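Local coordinates for protein phosphatidylglycerophosphatase B (Bacillus subtilis, PDB 6FMX) that dephosphorylates phosphatidylglycerophosphate to phosphatidylglycerol in the cell membrane and also acts as an undecaprenyl pyrophosphate phosphatase, at residues A[127-132]-A[187-192]. Residues are numbered along the deposited sequence; the frame is centred on the assembly and turned at random.
Sequences PLVHES and LGVHFV. With WO4 (tungstate(VI)ion), chain G.
The His190 ring turns its edge to the bound tungstate, whose tungsten lies in the ring plane, bound by His190 NE2 at 2.6 Å. Val189, the residue before it, instead faces the 127-132 loop. There Val189 CG1 lies 3.6 Å from Val129 CG2, and the two valine side chains cross at about a right angle. With CG1 of Val129 anti to the carbonyl carbon (chi1 -73°), CG2 falls between the backbone N and that carbon and touches both methyls of Val189. Val189 CG1 also packs against Pro127 CB, 3.8 Å away, and against the backbone oxygen of Val129. One backbone hydrogen bond, Leu128 N to Leu187 O at 2.8 Å, ties the two loops together; it is fairly straight, 159° at the hydrogen. Beside it Leu187 CD2 reaches Leu128 CB and CD1, both at 3.8 Å. Gly188, with positive phi, ends helix 166-186 in a Schellman motif, and Gly188 O receives a CA-H...O contact from Pro127 CA at 3.5 Å. Arg122 links the loops a second time, through a salt bridge to Glu131 OE2 and a hydrogen bond to Val189 O, while also binding the tungstate. The 127-132 loop thus packs against the inferred phosphatase motif III, just before His190, the probable nucleophile, at the active site, probably on the extracellular side, of a PAP2-family phosphatase, where tungstate probably mimics the substrate phosphate.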
loop_
_atom_site.group_PDB
_atom_site.type_symbol
_atom_site.label_atom_id
_atom_site.label_comp_id
_atom_site.label_asym_id
_atom_site.label_seq_id
_atom_site.Cartn_x
_atom_site.Cartn_y
_atom_site.Cartn_z
ATOM N N PRO A 127 13.109 0.036 -16.304
ATOM C CA PRO A 127 11.696 0.197 -15.944
ATOM C C PRO A 127 10.805 -0.368 -17.037
ATOM O O PRO A 127 11.106 -0.251 -18.225
ATOM C CB PRO A 127 11.532 1.714 -15.820
ATOM C CG PRO A 127 12.542 2.257 -16.799
ATOM C CD PRO A 127 13.707 1.300 -16.772
ATOM N N LEU A 128 9.700 -0.990 -16.628
ATOM C CA LEU A 128 8.704 -1.449 -17.582
ATOM C C LEU A 128 7.459 -0.577 -17.585
ATOM O O LEU A 128 6.583 -0.766 -18.436
ATOM C CB LEU A 128 8.312 -2.899 -17.286
ATOM C CG LEU A 128 9.397 -3.916 -17.632
ATOM C CD1 LEU A 128 9.032 -5.291 -17.079
ATOM C CD2 LEU A 128 9.627 -3.953 -19.156
ATOM N N VAL A 129 7.354 0.368 -16.657
ATOM C CA VAL A 129 6.222 1.278 -16.599
ATOM C C VAL A 129 6.747 2.687 -16.375
ATOM O O VAL A 129 7.884 2.900 -15.942
ATOM C CB VAL A 129 5.200 0.899 -15.499
ATOM C CG1 VAL A 129 4.408 -0.338 -15.913
ATOM C CG2 VAL A 129 5.876 0.689 -14.157
ATOM N N HIS A 130 5.897 3.657 -16.688
ATOM C CA HIS A 130 6.250 5.061 -16.579
ATOM C C HIS A 130 6.089 5.546 -15.143
ATOM O O HIS A 130 5.231 5.072 -14.394
ATOM C CB HIS A 130 5.377 5.897 -17.517
ATOM C CG HIS A 130 5.199 7.316 -17.079
ATOM N ND1 HIS A 130 6.026 8.333 -17.507
ATOM C CD2 HIS A 130 4.286 7.893 -16.260
ATOM C CE1 HIS A 130 5.636 9.473 -16.964
ATOM N NE2 HIS A 130 4.583 9.233 -16.202
ATOM N N GLU A 131 6.936 6.497 -14.762
ATOM C CA GLU A 131 6.831 7.169 -13.475
ATOM C C GLU A 131 7.283 8.611 -13.650
ATOM O O GLU A 131 8.110 8.912 -14.514
ATOM C CB GLU A 131 7.668 6.465 -12.394
ATOM C CG GLU A 131 9.114 6.174 -12.803
ATOM C CD GLU A 131 9.999 7.401 -12.710
ATOM O OE1 GLU A 131 11.049 7.454 -13.391
ATOM O OE2 GLU A 131 9.633 8.322 -11.941
ATOM N N SER A 132 6.740 9.503 -12.827
ATOM C CA SER A 132 7.068 10.923 -12.913
ATOM C C SER A 132 7.264 11.526 -11.528
ATOM O O SER A 132 6.799 12.634 -11.247
ATOM C CB SER A 132 5.990 11.688 -13.676
ATOM O OG SER A 132 4.826 11.826 -12.881
ATOM N N LEU A 187 8.832 -4.639 -11.936
ATOM C CA LEU A 187 8.721 -3.731 -13.071
ATOM C C LEU A 187 9.817 -2.672 -13.095
ATOM O O LEU A 187 9.803 -1.808 -13.980
ATOM C CB LEU A 187 7.343 -3.060 -13.078
ATOM C CG LEU A 187 6.153 -4.002 -13.275
ATOM C CD1 LEU A 187 4.838 -3.311 -12.949
ATOM C CD2 LEU A 187 6.138 -4.554 -14.710
ATOM N N GLY A 188 10.745 -2.709 -12.144
ATOM C CA GLY A 188 11.910 -1.849 -12.195
ATOM C C GLY A 188 11.661 -0.373 -11.975
ATOM O O GLY A 188 12.411 0.459 -12.502
ATOM N N VAL A 189 10.650 -0.013 -11.183
ATOM C CA VAL A 189 10.370 1.390 -10.895
ATOM C C VAL A 189 10.477 1.727 -9.415
ATOM O O VAL A 189 10.464 2.915 -9.064
ATOM C CB VAL A 189 8.993 1.820 -11.446
ATOM C CG1 VAL A 189 9.052 1.894 -12.964
ATOM C CG2 VAL A 189 7.914 0.860 -11.004
ATOM N N HIS A 190 10.604 0.736 -8.544
ATOM C CA HIS A 190 10.886 0.999 -7.148
ATOM C C HIS A 190 11.964 0.040 -6.684
ATOM O O HIS A 190 12.091 -1.081 -7.198
ATOM C CB HIS A 190 9.642 0.851 -6.265
ATOM C CG HIS A 190 8.659 1.977 -6.400
ATOM N ND1 HIS A 190 8.944 3.265 -6.005
ATOM C CD2 HIS A 190 7.384 1.997 -6.848
ATOM C CE1 HIS A 190 7.900 4.039 -6.235
ATOM N NE2 HIS A 190 6.930 3.291 -6.727
ATOM N N PHE A 191 12.732 0.494 -5.703
ATOM C CA PHE A 191 13.590 -0.389 -4.939
ATOM C C PHE A 191 12.766 -1.105 -3.876
ATOM O O PHE A 191 11.709 -0.631 -3.451
ATOM C CB PHE A 191 14.707 0.391 -4.247
ATOM C CG PHE A 191 15.667 1.066 -5.189
ATOM C CD1 PHE A 191 16.595 0.325 -5.902
ATOM C CD2 PHE A 191 15.669 2.445 -5.325
ATOM C CE1 PHE A 191 17.499 0.951 -6.749
ATOM C CE2 PHE A 191 16.576 3.073 -6.172
ATOM C CZ PHE A 191 17.488 2.324 -6.878
ATOM N N VAL A 192 13.287 -2.244 -3.417
ATOM C CA VAL A 192 12.626 -2.978 -2.343
ATOM C C VAL A 192 12.393 -2.071 -1.139
ATOM O O VAL A 192 11.320 -2.091 -0.526
ATOM C CB VAL A 192 13.449 -4.227 -1.971
ATOM C CG1 VAL A 192 13.150 -4.681 -0.536
ATOM C CG2 VAL A 192 13.154 -5.341 -2.945
HETATM W W WO4 G . 4.975 4.862 -7.327
HETATM O O1 WO4 G . 6.106 4.661 -9.010
HETATM O O2 WO4 G . 5.905 6.033 -5.954
HETATM O O3 WO4 G . 3.258 5.848 -7.804
HETATM O O4 WO4 G . 4.717 3.032 -6.547
#